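Local coordinates for protein arginyl-trna synthetase (Thermus thermophilus, PDB 1IQ0) that probably catalyses the ATP-dependent attachment of L-arginine to its cognate tRNA, releasing AMP and diphosphate, as a monomeric class I aminoacyl-tRNA synthetase, at residues Ala156-Phe161 / Arg186-Pro191; Lys173-His178 / Ser404-Leu409; Asp235-Glu240 / Arg322-Pro327. All coordinates share one frame; numbering follows the deposited sequence.

Contact 1 (Ala156-Phe161 / Arg186-Pro191)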
loop_
_atom_site.group_PDB
_atom_site.type_symbol
_atom_site.label_atom_id
_atom_site.label_comp_id
_atom_site.label_asym_id
_atom_site.label_seq_id
_atom_site.Cartn_x
_atom_site.Cartn_y
_atom_site.Cartn_z
ATOM N N ALA A 156 9.952 -22.007 12.051
ATOM C CA ALA A 156 8.786 -22.854 12.284
ATOM C C ALA A 156 9.240 -24.151 12.957
ATOM O O ALA A 156 8.531 -24.721 13.789
ATOM C CB ALA A 156 8.090 -23.171 10.968
ATOM N N ALA A 157 10.424 -24.627 12.591
ATOM C CA ALA A 157 10.936 -25.852 13.190
ATOM C C ALA A 157 11.185 -25.627 14.678
ATOM O O ALA A 157 10.883 -26.484 15.500
ATOM C CB ALA A 157 12.237 -26.284 12.501
ATOM N N GLU A 158 11.726 -24.465 15.027
ATOM C CA GLU A 158 12.008 -24.192 16.428
ATOM C C GLU A 158 10.771 -24.174 17.297
ATOM O O GLU A 158 10.801 -24.700 18.407
ATOM C CB GLU A 158 12.765 -22.877 16.593
ATOM C CG GLU A 158 14.128 -22.888 15.954
ATOM C CD GLU A 158 14.998 -21.739 16.416
ATOM O OE1 GLU A 158 14.498 -20.597 16.505
ATOM O OE2 GLU A 158 16.190 -21.977 16.682
ATOM N N THR A 159 9.674 -23.591 16.814
ATOM C CA THR A 159 8.487 -23.557 17.656
ATOM C C THR A 159 7.858 -24.937 17.760
ATOM O O THR A 159 7.432 -25.334 18.841
ATOM C CB THR A 159 7.422 -22.541 17.164
ATOM O OG1 THR A 159 6.778 -23.037 15.989
ATOM C CG2 THR A 159 8.064 -21.219 16.859
ATOM N N LEU A 160 7.798 -25.668 16.651
ATOM C CA LEU A 160 7.218 -27.010 16.690
ATOM C C LEU A 160 8.051 -27.908 17.611
ATOM O O LEU A 160 7.511 -28.753 18.317
ATOM C CB LEU A 160 7.142 -27.610 15.284
ATOM C CG LEU A 160 6.190 -26.869 14.337
ATOM C CD1 LEU A 160 6.096 -27.600 12.992
ATOM C CD2 LEU A 160 4.820 -26.779 14.987
ATOM N N PHE A 161 9.365 -27.718 17.601
ATOM C CA PHE A 161 10.233 -28.498 18.470
ATOM C C PHE A 161 9.941 -28.133 19.931
ATOM O O PHE A 161 9.770 -29.013 20.779
ATOM C CB PHE A 161 11.705 -28.209 18.175
ATOM C CG PHE A 161 12.639 -28.748 19.220
ATOM C CD1 PHE A 161 12.861 -30.119 19.334
ATOM C CD2 PHE A 161 13.251 -27.889 20.130
ATOM C CE1 PHE A 161 13.674 -30.630 20.342
ATOM C CE2 PHE A 161 14.067 -28.387 21.142
ATOM C CZ PHE A 161 14.279 -29.764 21.249
ATOM N N ARG A 186 10.185 -19.665 25.308
ATOM C CA ARG A 186 10.821 -20.469 26.342
ATOM C C ARG A 186 12.086 -21.115 25.780
ATOM O O ARG A 186 13.136 -21.103 26.425
ATOM C CB ARG A 186 9.895 -21.562 26.883
ATOM C CG ARG A 186 10.286 -21.932 28.309
ATOM C CD ARG A 186 10.191 -23.407 28.637
ATOM N NE ARG A 186 8.832 -23.836 28.927
ATOM C CZ ARG A 186 8.538 -24.895 29.675
ATOM N NH1 ARG A 186 9.511 -25.619 30.210
ATOM N NH2 ARG A 186 7.273 -25.237 29.880
ATOM N N LEU A 187 11.986 -21.659 24.569
ATOM C CA LEU A 187 13.132 -22.296 23.927
ATOM C C LEU A 187 14.346 -21.370 23.881
ATOM O O LEU A 187 15.456 -21.778 24.232
ATOM C CB LEU A 187 12.783 -22.734 22.497
ATOM C CG LEU A 187 13.951 -23.339 21.699
ATOM C CD1 LEU A 187 14.406 -24.631 22.363
ATOM C CD2 LEU A 187 13.529 -23.605 20.253
ATOM N N HIS A 188 14.141 -20.128 23.449
ATOM C CA HIS A 188 15.248 -19.176 23.355
ATOM C C HIS A 188 15.742 -18.601 24.677
ATOM O O HIS A 188 16.732 -17.871 24.704
ATOM C CB HIS A 188 14.895 -18.029 22.405
ATOM C CG HIS A 188 15.181 -18.340 20.971
ATOM N ND1 HIS A 188 14.341 -19.108 20.192
ATOM C CD2 HIS A 188 16.253 -18.052 20.196
ATOM C CE1 HIS A 188 14.884 -19.278 19.001
ATOM N NE2 HIS A 188 16.044 -18.648 18.978
ATOM N N GLN A 189 15.055 -18.916 25.768
ATOM C CA GLN A 189 15.482 -18.439 27.078
ATOM C C GLN A 189 16.101 -19.628 27.799
ATOM O O GLN A 189 16.670 -19.489 28.881
ATOM C CB GLN A 189 14.292 -17.914 27.892
ATOM C CG GLN A 189 13.620 -16.686 27.308
ATOM C CD GLN A 189 12.531 -16.133 28.211
ATOM O OE1 GLN A 189 11.698 -16.878 28.727
ATOM N NE2 GLN A 189 12.527 -14.820 28.397
ATOM N N ASP A 190 15.983 -20.801 27.182
ATOM C CA ASP A 190 16.512 -22.022 27.768
ATOM C C ASP A 190 18.038 -21.986 27.822
ATOM O O ASP A 190 18.703 -21.757 26.808
ATOM C CB ASP A 190 16.049 -23.235 26.964
ATOM C CG ASP A 190 16.267 -24.537 27.706
ATOM O OD1 ASP A 190 17.336 -24.681 28.339
ATOM O OD2 ASP A 190 15.378 -25.416 27.651
ATOM N N PRO A 191 18.612 -22.212 29.017
ATOM C CA PRO A 191 20.064 -22.210 29.238
ATOM C C PRO A 191 20.813 -23.159 28.300
ATOM O O PRO A 191 21.953 -22.892 27.913
ATOM C CB PRO A 191 20.189 -22.637 30.700
ATOM C CG PRO A 191 18.939 -22.101 31.313
ATOM C CD PRO A 191 17.896 -22.459 30.280
#
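Close to where Glu158 and Phe161 meet Leu187, one backbone oxygen is gripped twice. Ala156 O accepts the helical bond from Leu160 N at 3.1 Å and a second bond from Thr159 OG1 at 3.3 Å. Both donors reach the carbonyl from the same face of its plane. The Thr159 hydroxyl is thus satisfied inside its own helix. Across the contact no hydrogen bond forms, and the meeting is mostly apolar. Leu187 is the hub, and its two methyl groups go to different partners. Its CG stands anti to the backbone N (chi1 176°), which carries the forked end toward helix 154-165. Leu187 CD2 lies 3.5 Å from Glu158 O and 3.8 Å from Glu158 CB, against the backbone and the root of that side chain. Leu187 CD1 comes to the rim of the Phe161 ring, in its plane, 4.0 Å from Phe161 CE2. The two side chains cross at about a right angle, and the methyl meets the ring at its edge. Phe161 also stacks with the ring of His165. The carboxylate of Glu158 is held by the hydroxyl of Tyr193, which bonds OE2. His188 also comes close to this carboxylate, but the placing of its imidazole is doubtful. The contact joins helix 154-165 to the later part of helix 176-189, with Glu158 and Leu187 nearest at 7.8 Å between CA atoms. Helix 197-208 packs on Ala157 and Phe161, and helix 213-229 on Thr159 and Leu160. All four helices lie in the chain between the parallel, neighbouring strands 141-149 and 236-239.

Contact 2 (Lys173-His178 / Ser404-Leu409)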
loop_
_atom_site.group_PDB
_atom_site.type_symbol
_atom_site.label_atom_id
_atom_site.label_comp_id
_atom_site.label_asym_id
_atom_site.label_seq_id
_atom_site.Cartn_x
_atom_site.Cartn_y
_atom_site.Cartn_z
ATOM N N LYS A 173 -8.280 -22.362 24.584
ATOM C CA LYS A 173 -8.820 -21.007 24.671
ATOM C C LYS A 173 -7.847 -19.914 24.217
ATOM O O LYS A 173 -8.239 -18.963 23.543
ATOM C CB LYS A 173 -9.288 -20.723 26.104
ATOM C CG LYS A 173 -10.484 -21.568 26.533
ATOM C CD LYS A 173 -10.992 -21.183 27.920
ATOM C CE LYS A 173 -10.012 -21.583 29.017
ATOM N NZ LYS A 173 -9.846 -23.062 29.101
ATOM N N GLU A 174 -6.582 -20.043 24.597
ATOM C CA GLU A 174 -5.562 -19.071 24.214
ATOM C C GLU A 174 -5.413 -19.026 22.683
ATOM O O GLU A 174 -5.436 -20.068 22.026
ATOM C CB GLU A 174 -4.234 -19.462 24.872
ATOM C CG GLU A 174 -3.009 -18.721 24.378
ATOM C CD GLU A 174 -1.762 -19.091 25.166
ATOM O OE1 GLU A 174 -1.616 -20.275 25.528
ATOM O OE2 GLU A 174 -0.920 -18.206 25.417
ATOM N N LYS A 175 -5.288 -17.827 22.115
ATOM C CA LYS A 175 -5.128 -17.698 20.664
ATOM C C LYS A 175 -3.931 -18.584 20.318
ATOM O O LYS A 175 -2.835 -18.397 20.842
ATOM C CB LYS A 175 -4.870 -16.240 20.286
ATOM C CG LYS A 175 -4.938 -15.975 18.789
ATOM C CD LYS A 175 -5.274 -14.518 18.497
ATOM C CE LYS A 175 -5.152 -14.201 17.008
ATOM N NZ LYS A 175 -3.718 -14.128 16.567
ATOM N N TYR A 176 -4.147 -19.551 19.441
ATOM C CA TYR A 176 -3.108 -20.515 19.116
ATOM C C TYR A 176 -1.705 -20.014 18.801
ATOM O O TYR A 176 -0.733 -20.594 19.291
ATOM C CB TYR A 176 -3.586 -21.455 18.008
ATOM C CG TYR A 176 -2.789 -22.741 17.951
ATOM C CD1 TYR A 176 -1.680 -22.864 17.114
ATOM C CD2 TYR A 176 -3.120 -23.828 18.769
ATOM C CE1 TYR A 176 -0.923 -24.030 17.089
ATOM C CE2 TYR A 176 -2.370 -24.997 18.753
ATOM C CZ TYR A 176 -1.272 -25.093 17.912
ATOM O OH TYR A 176 -0.522 -26.243 17.894
ATOM N N ASP A 177 -1.572 -18.949 18.013
ATOM C CA ASP A 177 -0.235 -18.485 17.692
ATOM C C ASP A 177 0.464 -17.833 18.873
ATOM O O ASP A 177 1.694 -17.714 18.879
ATOM C CB ASP A 177 -0.236 -17.581 16.441
ATOM C CG ASP A 177 -1.138 -16.369 16.567
ATOM O OD1 ASP A 177 -2.128 -16.412 17.330
ATOM O OD2 ASP A 177 -0.857 -15.375 15.863
ATOM N N HIS A 178 -0.306 -17.421 19.879
ATOM C CA HIS A 178 0.284 -16.838 21.084
ATOM C C HIS A 178 0.833 -17.994 21.923
ATOM O O HIS A 178 1.874 -17.878 22.563
ATOM C CB HIS A 178 -0.753 -16.054 21.896
ATOM C CG HIS A 178 -0.955 -14.654 21.409
ATOM N ND1 HIS A 178 -1.740 -14.349 20.317
ATOM C CD2 HIS A 178 -0.435 -13.481 21.838
ATOM C CE1 HIS A 178 -1.694 -13.049 20.095
ATOM N NE2 HIS A 178 -0.908 -12.498 21.003
ATOM N N SER A 404 2.748 -7.872 20.796
ATOM C CA SER A 404 2.066 -8.442 19.644
ATOM C C SER A 404 1.064 -7.470 19.045
ATOM O O SER A 404 0.579 -6.557 19.719
ATOM C CB SER A 404 1.318 -9.707 20.045
ATOM O OG SER A 404 0.213 -9.376 20.863
ATOM N N VAL A 405 0.750 -7.686 17.775
ATOM C CA VAL A 405 -0.205 -6.847 17.075
ATOM C C VAL A 405 -1.570 -6.999 17.724
ATOM O O VAL A 405 -2.326 -6.036 17.827
ATOM C CB VAL A 405 -0.296 -7.245 15.587
ATOM C CG1 VAL A 405 -1.468 -6.521 14.914
ATOM C CG2 VAL A 405 1.009 -6.900 14.884
ATOM N N ASP A 406 -1.889 -8.211 18.166
ATOM C CA ASP A 406 -3.174 -8.448 18.802
ATOM C C ASP A 406 -3.342 -7.600 20.062
ATOM O O ASP A 406 -4.453 -7.172 20.380
ATOM C CB ASP A 406 -3.343 -9.926 19.142
ATOM C CG ASP A 406 -3.523 -10.786 17.908
ATOM O OD1 ASP A 406 -4.044 -10.273 16.892
ATOM O OD2 ASP A 406 -3.159 -11.977 17.965
ATOM N N GLU A 407 -2.243 -7.354 20.769
ATOM C CA GLU A 407 -2.303 -6.540 21.975
ATOM C C GLU A 407 -2.467 -5.073 21.603
ATOM O O GLU A 407 -3.228 -4.359 22.244
ATOM C CB GLU A 407 -1.044 -6.724 22.821
ATOM C CG GLU A 407 -0.915 -8.118 23.410
ATOM C CD GLU A 407 0.384 -8.308 24.166
ATOM O OE1 GLU A 407 0.585 -7.622 25.194
ATOM O OE2 GLU A 407 1.207 -9.141 23.725
ATOM N N VAL A 408 -1.752 -4.621 20.576
ATOM C CA VAL A 408 -1.876 -3.234 20.160
ATOM C C VAL A 408 -3.319 -3.003 19.728
ATOM O O VAL A 408 -3.902 -1.966 20.029
ATOM C CB VAL A 408 -0.919 -2.886 18.999
ATOM C CG1 VAL A 408 -1.193 -1.466 18.508
ATOM C CG2 VAL A 408 0.532 -2.983 19.468
ATOM N N LEU A 409 -3.903 -3.985 19.044
ATOM C CA LEU A 409 -5.283 -3.870 18.604
ATOM C C LEU A 409 -6.232 -3.755 19.793
ATOM O O LEU A 409 -7.089 -2.866 19.826
ATOM C CB LEU A 409 -5.685 -5.076 17.751
ATOM C CG LEU A 409 -5.137 -5.133 16.321
ATOM C CD1 LEU A 409 -5.567 -6.428 15.646
ATOM C CD2 LEU A 409 -5.646 -3.933 15.539
HETATM O O HOH W 1 -1.206 -12.748 15.557
#
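His178 and Ser404 bring the starts of helices 176-189 and 405-423 together, with 8.7 Å between their CA atoms. Lys175 and Ser404 are the two N-cap residues. Lys175 reaches across with CG anti to the backbone N (chi1 -170°), and a bend at the last torsion turns the amine toward two acids. Lys175 NZ bonds Asp406 OD2 at 2.6 Å, although the place of this oxygen is less sure. The same NZ bonds Asp177 OD1 at 2.9 Å, using the syn lone pair of the carboxylate. These three residues form a salt-bridge network. A water donates to Asp177 OD2 at 2.7 Å and to Asp406 OD2 at 3.2 Å, a second link between the acids. Helix 213-229 adds partners: Ala222 O and Thr226 OG1 also bond the lysine nitrogen, so its three protons are shared among four acceptors, and Asp406 OD1 pairs with Thr226. Beside this network the His178 ring presents its edge to Ser404. His178 NE2 and Ser404 OG make a weak but nearly straight bond of 3.3 Å. That hydroxyl also caps its helix, accepting from Glu407 N at 3.2 Å. Glu117 of the HIGH region touches His178 and Ser404, and Leu118 makes a backbone bond to Val405. Segment 404-409 follows what is probably the counterpart of the class I KMSKS loop. The two carboxylates lie close together, 4.6 Å between Asp177 OD1 and Asp406 OD2 (subject, like the water link, to the same doubt). The shared ammonium group probably offsets their repulsion, and its charge probably makes both easier to keep ionised.

Contact 3 (Asp235-Glu240 / Arg322-Pro327)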
loop_
_atom_site.group_PDB
_atom_site.type_symbol
_atom_site.label_atom_id
_atom_site.label_comp_id
_atom_site.label_asym_id
_atom_site.label_seq_id
_atom_site.Cartn_x
_atom_site.Cartn_y
_atom_site.Cartn_z
ATOM N N ASP A 235 -5.543 -12.948 -1.977
ATOM C CA ASP A 235 -6.088 -13.793 -3.030
ATOM C C ASP A 235 -5.397 -15.158 -3.039
ATOM O O ASP A 235 -6.043 -16.197 -3.181
ATOM C CB ASP A 235 -5.895 -13.143 -4.399
ATOM C CG ASP A 235 -6.645 -11.841 -4.533
ATOM O OD1 ASP A 235 -5.992 -10.776 -4.531
ATOM O OD2 ASP A 235 -7.892 -11.888 -4.633
ATOM N N LEU A 236 -4.078 -15.150 -2.878
ATOM C CA LEU A 236 -3.312 -16.386 -2.929
ATOM C C LEU A 236 -2.367 -16.620 -1.761
ATOM O O LEU A 236 -1.837 -15.691 -1.158
ATOM C CB LEU A 236 -2.472 -16.415 -4.205
ATOM C CG LEU A 236 -3.149 -16.186 -5.554
ATOM C CD1 LEU A 236 -2.112 -15.693 -6.560
ATOM C CD2 LEU A 236 -3.814 -17.476 -6.024
ATOM N N LEU A 237 -2.152 -17.892 -1.477
ATOM C CA LEU A 237 -1.225 -18.326 -0.450
ATOM C C LEU A 237 -0.283 -19.241 -1.215
ATOM O O LEU A 237 -0.734 -20.059 -2.002
ATOM C CB LEU A 237 -1.946 -19.142 0.622
ATOM C CG LEU A 237 -2.151 -18.581 2.031
ATOM C CD1 LEU A 237 -2.690 -17.174 2.000
ATOM C CD2 LEU A 237 -3.089 -19.518 2.779
ATOM N N VAL A 238 1.018 -19.075 -1.026
ATOM C CA VAL A 238 1.981 -19.951 -1.664
ATOM C C VAL A 238 2.894 -20.486 -0.571
ATOM O O VAL A 238 3.546 -19.718 0.139
ATOM C CB VAL A 238 2.828 -19.228 -2.736
ATOM C CG1 VAL A 238 3.961 -20.131 -3.178
ATOM C CG2 VAL A 238 1.959 -18.895 -3.948
ATOM N N TRP A 239 2.925 -21.809 -0.442
ATOM C CA TRP A 239 3.734 -22.482 0.565
ATOM C C TRP A 239 5.096 -22.931 0.028
ATOM O O TRP A 239 5.204 -23.470 -1.076
ATOM C CB TRP A 239 2.967 -23.702 1.121
ATOM C CG TRP A 239 1.651 -23.349 1.795
ATOM C CD1 TRP A 239 0.580 -22.725 1.222
ATOM C CD2 TRP A 239 1.296 -23.563 3.171
ATOM N NE1 TRP A 239 -0.413 -22.533 2.149
ATOM C CE2 TRP A 239 -0.002 -23.035 3.354
ATOM C CE3 TRP A 239 1.951 -24.146 4.266
ATOM C CZ2 TRP A 239 -0.665 -23.070 4.593
ATOM C CZ3 TRP A 239 1.293 -24.183 5.500
ATOM C CH2 TRP A 239 -0.002 -23.646 5.651
ATOM N N GLU A 240 6.138 -22.710 0.825
ATOM C CA GLU A 240 7.483 -23.111 0.448
ATOM C C GLU A 240 7.534 -24.599 0.065
ATOM O O GLU A 240 8.170 -24.965 -0.928
ATOM C CB GLU A 240 8.452 -22.827 1.604
ATOM C CG GLU A 240 9.898 -23.252 1.343
ATOM C CD GLU A 240 10.510 -22.562 0.132
ATOM O OE1 GLU A 240 10.203 -21.378 -0.112
ATOM O OE2 GLU A 240 11.313 -23.197 -0.569
ATOM N N ARG A 322 -5.926 -24.653 -4.963
ATOM C CA ARG A 322 -7.251 -25.125 -4.569
ATOM C C ARG A 322 -7.766 -24.160 -3.498
ATOM O O ARG A 322 -7.023 -23.295 -3.031
ATOM C CB ARG A 322 -7.167 -26.549 -3.997
ATOM C CG ARG A 322 -6.368 -26.641 -2.708
ATOM C CD ARG A 322 -6.132 -28.088 -2.261
ATOM N NE ARG A 322 -7.366 -28.768 -1.885
ATOM C CZ ARG A 322 -8.015 -29.627 -2.662
ATOM N NH1 ARG A 322 -7.548 -29.921 -3.869
ATOM N NH2 ARG A 322 -9.139 -30.189 -2.235
ATOM N N PRO A 323 -9.044 -24.286 -3.103
ATOM C CA PRO A 323 -9.588 -23.388 -2.077
ATOM C C PRO A 323 -8.906 -23.605 -0.728
ATOM O O PRO A 323 -8.616 -24.736 -0.348
ATOM C CB PRO A 323 -11.073 -23.764 -2.033
ATOM C CG PRO A 323 -11.347 -24.260 -3.429
ATOM C CD PRO A 323 -10.114 -25.102 -3.705
ATOM N N TYR A 324 -8.648 -22.519 -0.009
ATOM C CA TYR A 324 -8.016 -22.618 1.298
ATOM C C TYR A 324 -9.093 -22.549 2.365
ATOM O O TYR A 324 -9.801 -21.547 2.476
ATOM C CB TYR A 324 -7.021 -21.479 1.512
ATOM C CG TYR A 324 -6.348 -21.515 2.869
ATOM C CD1 TYR A 324 -5.526 -22.584 3.233
ATOM C CD2 TYR A 324 -6.535 -20.481 3.792
ATOM C CE1 TYR A 324 -4.903 -22.622 4.477
ATOM C CE2 TYR A 324 -5.923 -20.508 5.037
ATOM C CZ TYR A 324 -5.106 -21.581 5.374
ATOM O OH TYR A 324 -4.486 -21.608 6.605
ATOM N N GLU A 325 -9.211 -23.618 3.147
ATOM C CA GLU A 325 -10.201 -23.680 4.205
ATOM C C GLU A 325 -9.816 -22.717 5.328
ATOM O O GLU A 325 -8.772 -22.869 5.960
ATOM C CB GLU A 325 -10.304 -25.109 4.748
ATOM C CG GLU A 325 -11.376 -25.281 5.814
ATOM C CD GLU A 325 -11.485 -26.710 6.318
ATOM O OE1 GLU A 325 -10.491 -27.234 6.864
ATOM O OE2 GLU A 325 -12.570 -27.311 6.169
ATOM N N ASN A 326 -10.663 -21.721 5.557
ATOM C CA ASN A 326 -10.424 -20.728 6.598
ATOM C C ASN A 326 -11.724 -19.965 6.821
ATOM O O ASN A 326 -12.560 -19.882 5.924
ATOM C CB ASN A 326 -9.327 -19.759 6.166
ATOM C CG ASN A 326 -9.828 -18.709 5.197
ATOM O OD1 ASN A 326 -10.130 -17.589 5.590
ATOM N ND2 ASN A 326 -9.930 -19.074 3.924
ATOM N N PRO A 327 -11.910 -19.395 8.016
ATOM C CA PRO A 327 -13.145 -18.658 8.291
ATOM C C PRO A 327 -13.136 -17.171 7.962
ATOM O O PRO A 327 -14.118 -16.480 8.231
ATOM C CB PRO A 327 -13.348 -18.897 9.781
ATOM C CG PRO A 327 -11.935 -18.833 10.292
ATOM C CD PRO A 327 -11.169 -19.663 9.264
#
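The nucleotide-binding sheet of the class I catalytic domain has strand 236-239 in it, and here Leu237 and Trp239 of that strand meet Tyr324, just past the end of strand 320-323. The main touch is a CH-pi contact. Leu237 CD2 sits over the middle of the Tyr324 ring, 3.6 Å from its centroid and only 6° off the ring normal. The methyl is therefore almost equally far from all six ring carbons, the nearest being Tyr324 CD2 at 3.7 Å. Tyr324 has CG anti to the backbone N (chi1 179°), which lays the ring toward the strand. Trp239 adds a looser touch, with CZ2 4.3 Å from Tyr324 CE1 and that carbon at the edge of the indole. No hydrogen bond joins the two segments. The tyrosine hydroxyl is bonded by Asn217 ND2. Within segment 322-327, Asn326 ND2 donates to Tyr324 O at 2.9 Å, from above the carbonyl plane. Asn326 OD1 in turn accepts from the backbone N of Tyr328 and Tyr329. In the sheet, strand 333-335 runs between strands 236-239 and 320-323, so the side chains meet across it; Leu237 and Tyr324 both touch its Thr334. Helix 213-229 covers the group, with Leu220 against Trp239 and Tyr324 and Leu221 against Tyr324.

Overall arrangement
Contacts 1 and 2 both use helix 176-189, its later part and its start respectively, and their centres lie about 18 Å apart. Contact 3 belongs to the sheet, about 27 Å from contact 1 and about 21 Å from contact 2, centre to centre. Helix 213-229 is common ground, since its side chains or backbone meet residues of all three. Contacts 1 and 3 are largely buried and mostly apolar across the interface: a leucine methyl meets a ring edge in one and a ring face in the other. Contact 2 is only partly buried. It relies on charge, water and helix capping, and joins segments more than 220 residues apart.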